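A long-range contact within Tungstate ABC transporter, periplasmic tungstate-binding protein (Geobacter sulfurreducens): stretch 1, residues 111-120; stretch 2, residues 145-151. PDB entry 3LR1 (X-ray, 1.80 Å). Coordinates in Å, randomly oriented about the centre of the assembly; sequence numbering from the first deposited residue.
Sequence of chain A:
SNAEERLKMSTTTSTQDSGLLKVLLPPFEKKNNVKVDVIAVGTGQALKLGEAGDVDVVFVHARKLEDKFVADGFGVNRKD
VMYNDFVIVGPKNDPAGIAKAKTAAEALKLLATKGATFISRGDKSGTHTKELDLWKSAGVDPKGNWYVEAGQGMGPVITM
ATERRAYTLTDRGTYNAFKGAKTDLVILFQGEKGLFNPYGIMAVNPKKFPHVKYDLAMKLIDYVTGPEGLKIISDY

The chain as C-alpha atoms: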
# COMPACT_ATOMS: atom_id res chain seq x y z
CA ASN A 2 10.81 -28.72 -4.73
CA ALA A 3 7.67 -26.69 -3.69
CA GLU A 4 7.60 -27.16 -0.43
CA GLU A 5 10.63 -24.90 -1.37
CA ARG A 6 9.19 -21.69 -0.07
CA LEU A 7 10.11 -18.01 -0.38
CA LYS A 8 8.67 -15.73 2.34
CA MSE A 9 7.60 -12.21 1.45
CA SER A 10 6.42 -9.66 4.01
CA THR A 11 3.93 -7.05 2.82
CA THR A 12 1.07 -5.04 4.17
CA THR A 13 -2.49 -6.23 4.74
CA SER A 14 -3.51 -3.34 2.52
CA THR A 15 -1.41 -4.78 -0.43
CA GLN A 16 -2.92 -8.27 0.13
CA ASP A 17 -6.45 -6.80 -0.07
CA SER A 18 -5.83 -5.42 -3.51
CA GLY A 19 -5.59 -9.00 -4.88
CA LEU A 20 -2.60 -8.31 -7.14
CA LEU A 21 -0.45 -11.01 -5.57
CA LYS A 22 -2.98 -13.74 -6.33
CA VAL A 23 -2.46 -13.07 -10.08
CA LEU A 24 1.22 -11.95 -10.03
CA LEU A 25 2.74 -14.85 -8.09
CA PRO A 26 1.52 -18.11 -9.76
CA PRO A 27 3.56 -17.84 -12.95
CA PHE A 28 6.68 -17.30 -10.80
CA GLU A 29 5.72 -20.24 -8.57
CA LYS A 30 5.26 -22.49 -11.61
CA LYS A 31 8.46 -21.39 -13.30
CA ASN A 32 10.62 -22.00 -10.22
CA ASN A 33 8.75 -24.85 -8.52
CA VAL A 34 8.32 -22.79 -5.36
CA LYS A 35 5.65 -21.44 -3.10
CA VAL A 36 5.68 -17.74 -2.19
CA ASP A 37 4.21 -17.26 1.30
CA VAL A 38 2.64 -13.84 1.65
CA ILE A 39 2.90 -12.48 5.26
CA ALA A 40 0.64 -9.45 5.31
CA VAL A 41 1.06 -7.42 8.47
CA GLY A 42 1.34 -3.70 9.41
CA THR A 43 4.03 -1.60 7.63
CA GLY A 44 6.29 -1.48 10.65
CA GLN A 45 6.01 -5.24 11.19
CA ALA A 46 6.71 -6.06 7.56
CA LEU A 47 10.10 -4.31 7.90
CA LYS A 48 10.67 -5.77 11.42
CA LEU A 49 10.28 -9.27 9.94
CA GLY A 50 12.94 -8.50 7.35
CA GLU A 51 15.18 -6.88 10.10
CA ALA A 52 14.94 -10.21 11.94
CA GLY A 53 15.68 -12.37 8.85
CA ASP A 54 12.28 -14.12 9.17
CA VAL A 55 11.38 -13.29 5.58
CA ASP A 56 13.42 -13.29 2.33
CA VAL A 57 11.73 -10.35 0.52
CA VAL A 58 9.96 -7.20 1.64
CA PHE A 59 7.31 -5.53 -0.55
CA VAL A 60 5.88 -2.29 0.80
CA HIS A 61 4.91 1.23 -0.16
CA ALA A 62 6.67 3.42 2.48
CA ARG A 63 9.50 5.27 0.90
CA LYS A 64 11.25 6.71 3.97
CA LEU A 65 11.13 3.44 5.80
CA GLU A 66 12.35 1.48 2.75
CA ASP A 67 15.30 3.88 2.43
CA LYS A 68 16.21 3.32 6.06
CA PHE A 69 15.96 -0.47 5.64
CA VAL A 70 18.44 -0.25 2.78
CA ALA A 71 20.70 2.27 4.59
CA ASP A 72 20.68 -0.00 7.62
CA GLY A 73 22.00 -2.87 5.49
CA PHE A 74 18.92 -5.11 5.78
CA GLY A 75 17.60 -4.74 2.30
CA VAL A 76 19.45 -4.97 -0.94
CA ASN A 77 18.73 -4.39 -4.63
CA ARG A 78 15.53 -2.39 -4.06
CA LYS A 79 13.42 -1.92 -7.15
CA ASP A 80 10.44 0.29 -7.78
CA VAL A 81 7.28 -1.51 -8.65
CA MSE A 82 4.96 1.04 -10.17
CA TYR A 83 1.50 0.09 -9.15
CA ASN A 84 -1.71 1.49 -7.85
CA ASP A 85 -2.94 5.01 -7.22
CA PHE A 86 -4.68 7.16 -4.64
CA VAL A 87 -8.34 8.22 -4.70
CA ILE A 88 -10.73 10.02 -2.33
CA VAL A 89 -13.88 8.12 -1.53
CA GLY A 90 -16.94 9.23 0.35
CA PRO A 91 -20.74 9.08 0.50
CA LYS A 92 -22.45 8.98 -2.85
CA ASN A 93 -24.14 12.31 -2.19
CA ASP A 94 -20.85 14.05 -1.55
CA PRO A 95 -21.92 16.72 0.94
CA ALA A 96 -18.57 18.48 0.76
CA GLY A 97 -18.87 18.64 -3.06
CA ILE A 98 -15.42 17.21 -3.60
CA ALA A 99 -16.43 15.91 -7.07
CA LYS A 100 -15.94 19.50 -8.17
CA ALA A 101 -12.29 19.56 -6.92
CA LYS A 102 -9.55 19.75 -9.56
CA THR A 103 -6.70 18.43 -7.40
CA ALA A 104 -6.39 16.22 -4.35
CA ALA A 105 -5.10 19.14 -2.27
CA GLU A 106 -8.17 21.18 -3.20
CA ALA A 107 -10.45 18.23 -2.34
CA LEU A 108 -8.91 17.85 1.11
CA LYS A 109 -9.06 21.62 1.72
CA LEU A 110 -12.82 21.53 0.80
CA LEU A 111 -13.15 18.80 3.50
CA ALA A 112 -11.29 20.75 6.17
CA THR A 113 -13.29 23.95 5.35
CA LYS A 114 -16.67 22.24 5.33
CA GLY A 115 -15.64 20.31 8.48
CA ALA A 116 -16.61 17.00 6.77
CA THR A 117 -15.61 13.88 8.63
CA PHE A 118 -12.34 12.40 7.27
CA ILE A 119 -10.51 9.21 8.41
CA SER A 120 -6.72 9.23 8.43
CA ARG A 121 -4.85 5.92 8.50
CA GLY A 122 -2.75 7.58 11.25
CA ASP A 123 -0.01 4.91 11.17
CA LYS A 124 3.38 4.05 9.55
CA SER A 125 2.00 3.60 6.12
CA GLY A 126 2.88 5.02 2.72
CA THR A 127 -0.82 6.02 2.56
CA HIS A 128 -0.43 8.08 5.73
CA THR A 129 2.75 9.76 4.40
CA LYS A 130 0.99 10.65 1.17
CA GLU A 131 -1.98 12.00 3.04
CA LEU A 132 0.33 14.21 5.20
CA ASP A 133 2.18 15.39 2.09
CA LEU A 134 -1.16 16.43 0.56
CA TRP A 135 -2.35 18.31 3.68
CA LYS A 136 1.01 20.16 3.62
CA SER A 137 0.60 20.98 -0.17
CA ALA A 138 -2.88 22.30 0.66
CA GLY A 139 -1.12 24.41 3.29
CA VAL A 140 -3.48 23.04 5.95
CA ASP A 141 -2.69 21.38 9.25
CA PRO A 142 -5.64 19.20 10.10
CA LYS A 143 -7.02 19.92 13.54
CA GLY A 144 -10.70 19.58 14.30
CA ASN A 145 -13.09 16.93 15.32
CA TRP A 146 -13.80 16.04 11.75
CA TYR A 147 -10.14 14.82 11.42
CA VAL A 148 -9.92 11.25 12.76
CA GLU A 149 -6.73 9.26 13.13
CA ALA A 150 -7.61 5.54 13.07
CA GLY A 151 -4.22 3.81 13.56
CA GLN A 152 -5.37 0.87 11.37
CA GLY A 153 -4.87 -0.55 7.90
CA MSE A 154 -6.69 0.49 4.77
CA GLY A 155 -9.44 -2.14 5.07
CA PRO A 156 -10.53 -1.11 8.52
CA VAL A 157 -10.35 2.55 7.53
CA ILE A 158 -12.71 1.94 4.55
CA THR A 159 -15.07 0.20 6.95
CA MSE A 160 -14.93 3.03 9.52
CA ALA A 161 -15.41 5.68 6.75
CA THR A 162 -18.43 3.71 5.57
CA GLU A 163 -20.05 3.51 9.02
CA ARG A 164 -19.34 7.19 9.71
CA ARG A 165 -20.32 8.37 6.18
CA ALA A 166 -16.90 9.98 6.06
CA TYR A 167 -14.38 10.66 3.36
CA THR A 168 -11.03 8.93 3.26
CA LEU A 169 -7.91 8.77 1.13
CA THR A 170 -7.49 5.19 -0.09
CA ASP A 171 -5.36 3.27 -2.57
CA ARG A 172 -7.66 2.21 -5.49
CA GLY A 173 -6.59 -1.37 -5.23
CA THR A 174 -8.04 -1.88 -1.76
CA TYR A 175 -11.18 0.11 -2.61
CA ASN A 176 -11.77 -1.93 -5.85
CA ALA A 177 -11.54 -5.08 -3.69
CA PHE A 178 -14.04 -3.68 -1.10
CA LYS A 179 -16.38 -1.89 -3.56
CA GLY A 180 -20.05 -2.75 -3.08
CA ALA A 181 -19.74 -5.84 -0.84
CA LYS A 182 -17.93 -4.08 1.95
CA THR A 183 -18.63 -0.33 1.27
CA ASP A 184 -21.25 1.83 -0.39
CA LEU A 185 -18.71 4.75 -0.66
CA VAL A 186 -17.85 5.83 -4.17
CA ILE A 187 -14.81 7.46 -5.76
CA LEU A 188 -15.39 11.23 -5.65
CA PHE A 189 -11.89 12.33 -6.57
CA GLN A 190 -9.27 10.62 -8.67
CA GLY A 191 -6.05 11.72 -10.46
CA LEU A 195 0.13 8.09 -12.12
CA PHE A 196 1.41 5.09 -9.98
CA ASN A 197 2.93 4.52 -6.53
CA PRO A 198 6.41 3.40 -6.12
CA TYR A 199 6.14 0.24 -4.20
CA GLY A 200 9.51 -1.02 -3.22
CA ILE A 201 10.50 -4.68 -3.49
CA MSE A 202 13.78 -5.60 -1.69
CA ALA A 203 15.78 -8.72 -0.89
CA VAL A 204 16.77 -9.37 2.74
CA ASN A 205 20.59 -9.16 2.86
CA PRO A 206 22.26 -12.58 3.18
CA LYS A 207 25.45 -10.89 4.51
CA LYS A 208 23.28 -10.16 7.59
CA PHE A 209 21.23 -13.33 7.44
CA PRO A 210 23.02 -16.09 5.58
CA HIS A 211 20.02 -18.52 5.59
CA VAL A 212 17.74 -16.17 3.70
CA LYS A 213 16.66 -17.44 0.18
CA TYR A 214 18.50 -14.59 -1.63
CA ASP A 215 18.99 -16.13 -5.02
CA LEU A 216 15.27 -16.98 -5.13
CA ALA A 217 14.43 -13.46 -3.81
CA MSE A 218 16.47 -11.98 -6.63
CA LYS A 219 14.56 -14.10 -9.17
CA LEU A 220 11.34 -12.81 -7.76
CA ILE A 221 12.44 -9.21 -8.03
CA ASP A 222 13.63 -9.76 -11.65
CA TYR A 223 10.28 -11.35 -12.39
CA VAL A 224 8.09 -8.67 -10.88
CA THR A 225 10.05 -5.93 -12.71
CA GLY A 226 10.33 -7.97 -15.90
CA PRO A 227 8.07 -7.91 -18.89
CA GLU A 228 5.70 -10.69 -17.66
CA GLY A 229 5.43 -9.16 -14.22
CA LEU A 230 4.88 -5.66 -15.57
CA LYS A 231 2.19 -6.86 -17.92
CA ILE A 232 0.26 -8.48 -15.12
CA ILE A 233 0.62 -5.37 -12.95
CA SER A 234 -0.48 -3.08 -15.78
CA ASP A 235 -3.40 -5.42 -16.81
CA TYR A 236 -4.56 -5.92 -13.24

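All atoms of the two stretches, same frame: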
# COMPACT_ATOMS: atom_id res chain seq x y z
N LEU A 111 -12.77 19.60 2.30
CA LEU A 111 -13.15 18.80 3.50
C LEU A 111 -12.88 19.54 4.80
O LEU A 111 -13.77 19.68 5.64
CB LEU A 111 -12.45 17.41 3.55
CG LEU A 111 -12.88 16.49 2.41
CD1 LEU A 111 -12.16 15.14 2.40
CD2 LEU A 111 -14.38 16.25 2.51
N ALA A 112 -11.66 20.03 4.97
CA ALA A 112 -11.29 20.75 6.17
C ALA A 112 -12.18 22.00 6.37
O ALA A 112 -12.57 22.29 7.49
CB ALA A 112 -9.84 21.14 6.14
N THR A 113 -12.49 22.71 5.29
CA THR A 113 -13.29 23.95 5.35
C THR A 113 -14.75 23.67 5.67
O THR A 113 -15.38 24.39 6.48
CB THR A 113 -13.21 24.73 4.01
OG1 THR A 113 -11.85 25.04 3.73
CG2 THR A 113 -14.01 26.06 4.08
N LYS A 114 -15.31 22.67 5.02
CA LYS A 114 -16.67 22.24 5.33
C LYS A 114 -16.76 21.54 6.72
O LYS A 114 -17.84 21.42 7.29
CB LYS A 114 -17.17 21.30 4.19
CG LYS A 114 -18.61 20.76 4.33
CD LYS A 114 -19.66 21.75 3.90
CE LYS A 114 -21.09 21.22 4.14
NZ LYS A 114 -21.90 22.08 5.09
N GLY A 115 -15.63 21.10 7.28
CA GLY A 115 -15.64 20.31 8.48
C GLY A 115 -16.25 18.93 8.29
O GLY A 115 -16.86 18.41 9.23
N ALA A 116 -16.08 18.33 7.09
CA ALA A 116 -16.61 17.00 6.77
C ALA A 116 -15.72 15.92 7.37
O ALA A 116 -14.49 16.01 7.33
CB ALA A 116 -16.72 16.80 5.27
N THR A 117 -16.34 14.90 7.95
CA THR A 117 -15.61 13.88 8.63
C THR A 117 -14.67 13.16 7.67
O THR A 117 -15.09 12.82 6.57
CB THR A 117 -16.55 12.89 9.27
OG1 THR A 117 -17.42 13.61 10.16
CG2 THR A 117 -15.76 11.91 10.06
N PHE A 118 -13.41 12.98 8.09
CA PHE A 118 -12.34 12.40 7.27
C PHE A 118 -11.50 11.44 8.15
O PHE A 118 -11.01 11.83 9.23
CB PHE A 118 -11.43 13.47 6.63
CG PHE A 118 -10.22 12.91 5.91
CD1 PHE A 118 -10.26 12.65 4.54
CD2 PHE A 118 -9.07 12.61 6.61
CE1 PHE A 118 -9.18 12.10 3.89
CE2 PHE A 118 -7.94 12.08 5.96
CZ PHE A 118 -8.01 11.79 4.62
N ILE A 119 -11.30 10.21 7.67
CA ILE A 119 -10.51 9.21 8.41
C ILE A 119 -9.09 9.10 7.84
O ILE A 119 -8.89 8.67 6.67
CB ILE A 119 -11.14 7.83 8.33
CG1 ILE A 119 -12.67 7.88 8.43
CG2 ILE A 119 -10.56 6.91 9.36
CD1 ILE A 119 -13.27 8.60 9.70
N SER A 120 -8.12 9.44 8.70
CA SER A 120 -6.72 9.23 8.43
C SER A 120 -6.35 7.81 8.80
O SER A 120 -6.88 7.27 9.73
CB SER A 120 -5.90 10.18 9.28
OG SER A 120 -4.52 10.03 9.09
N ASN A 145 -12.56 18.19 14.88
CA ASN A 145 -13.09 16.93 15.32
C ASN A 145 -13.25 16.04 14.14
O ASN A 145 -13.17 14.82 14.24
CB ASN A 145 -14.44 17.10 15.98
CG ASN A 145 -14.99 15.78 16.47
OD1 ASN A 145 -16.01 15.31 15.98
ND2 ASN A 145 -14.28 15.14 17.41
N TRP A 146 -13.56 16.69 13.03
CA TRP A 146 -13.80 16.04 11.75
C TRP A 146 -12.59 15.16 11.36
O TRP A 146 -12.76 14.17 10.70
CB TRP A 146 -14.15 17.11 10.69
CG TRP A 146 -13.02 18.04 10.49
CD1 TRP A 146 -12.77 19.19 11.19
CD2 TRP A 146 -11.94 17.88 9.58
NE1 TRP A 146 -11.59 19.75 10.76
CE2 TRP A 146 -11.08 18.97 9.75
CE3 TRP A 146 -11.63 16.93 8.62
CZ2 TRP A 146 -9.90 19.12 9.02
CZ3 TRP A 146 -10.48 17.07 7.89
CH2 TRP A 146 -9.63 18.16 8.09
N TYR A 147 -11.38 15.53 11.79
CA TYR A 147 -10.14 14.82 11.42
C TYR A 147 -9.84 13.66 12.35
O TYR A 147 -9.38 13.88 13.48
CB TYR A 147 -8.97 15.78 11.48
CG TYR A 147 -7.73 15.13 10.97
CD1 TYR A 147 -7.65 14.75 9.63
CD2 TYR A 147 -6.67 14.85 11.80
CE1 TYR A 147 -6.55 14.14 9.13
CE2 TYR A 147 -5.53 14.23 11.27
CZ TYR A 147 -5.51 13.88 9.93
OH TYR A 147 -4.41 13.27 9.34
N VAL A 148 -10.10 12.44 11.90
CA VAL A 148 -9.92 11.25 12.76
C VAL A 148 -8.68 10.48 12.42
O VAL A 148 -8.41 10.23 11.23
CB VAL A 148 -11.06 10.27 12.58
CG1 VAL A 148 -10.90 9.11 13.60
CG2 VAL A 148 -12.40 10.98 12.69
N GLU A 149 -7.93 10.04 13.41
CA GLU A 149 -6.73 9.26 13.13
C GLU A 149 -6.96 7.83 13.59
O GLU A 149 -6.94 7.57 14.77
CB GLU A 149 -5.55 9.88 13.87
CG GLU A 149 -5.37 11.39 13.62
CD GLU A 149 -4.06 11.87 14.15
OE1 GLU A 149 -3.94 11.97 15.40
OE2 GLU A 149 -3.15 12.11 13.34
N ALA A 150 -7.17 6.89 12.67
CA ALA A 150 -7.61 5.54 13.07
C ALA A 150 -6.52 4.64 13.68
O ALA A 150 -6.80 3.80 14.52
CB ALA A 150 -8.25 4.81 11.87
N GLY A 151 -5.31 4.72 13.14
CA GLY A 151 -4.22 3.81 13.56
C GLY A 151 -4.47 2.35 13.16
O GLY A 151 -4.13 1.43 13.91

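Strands 118-120 and 147-149 run side by side in parallel, joined by a regular ladder of four backbone hydrogen bonds: Phe118 N to Trp146 O (2.9 Å), Val148 N to Phe118 O (2.9 Å), Ser120 N to Val148 O (2.7 Å) and Ala150 N to Ser120 O (3.0 Å). All four are close to linear. Phe118 and Ser120 each bond through both amide and carbonyl; in this parallel register the side chains of paired residues lie on the same face of the sheet.

Trp146, just ahead of its strand, contributes the largest covered area. Its p rotamer (chi1 63°), with chi2 at -88°, lays the indole against the last turn of the helix that ends at Lys114, so that Ala112 and Gly115 lie over one ring face. Ala112 CA is 3.8 Å from the centroid of the Trp146 six-membered ring, a CH-pi contact, and Ala112 CB approaches Trp146 CZ2 at 3.5 Å. Gly115 leaves the helix with positive phi, a conformation that favours glycine, and its carbonyl O lies 3.3 Å from Trp146 CB. At the ring edge, Phe118 CB packs 3.9 Å from Trp146 CZ3.

Phe118 and Tyr147 both adopt t rotamers on the face shared with Ser120 and Glu149. Their rings meet obliquely, Phe118 CD2 lying 3.9 Å from Tyr147 CE1. In this rotamer the end of Tyr147 comes nearer to the first stretch, leaving Ser120 OG, also on a t side chain, and Tyr147 OH 3.3 Å apart; Tyr147 OH is hydrogen-bonded elsewhere in the structure. Glu149, in contrast, is m and exposed, with Glu149 CG 4.5 Å from Ser120 CB.

The other face is aliphatic. Ile119, with chi1 and chi2 both m, places CD1 3.9 Å from Val148 CG2, while its CG2 lies 4.0 Å from Ala150 CB. One isoleucine side chain thus packs against two residues of the neighbouring segment.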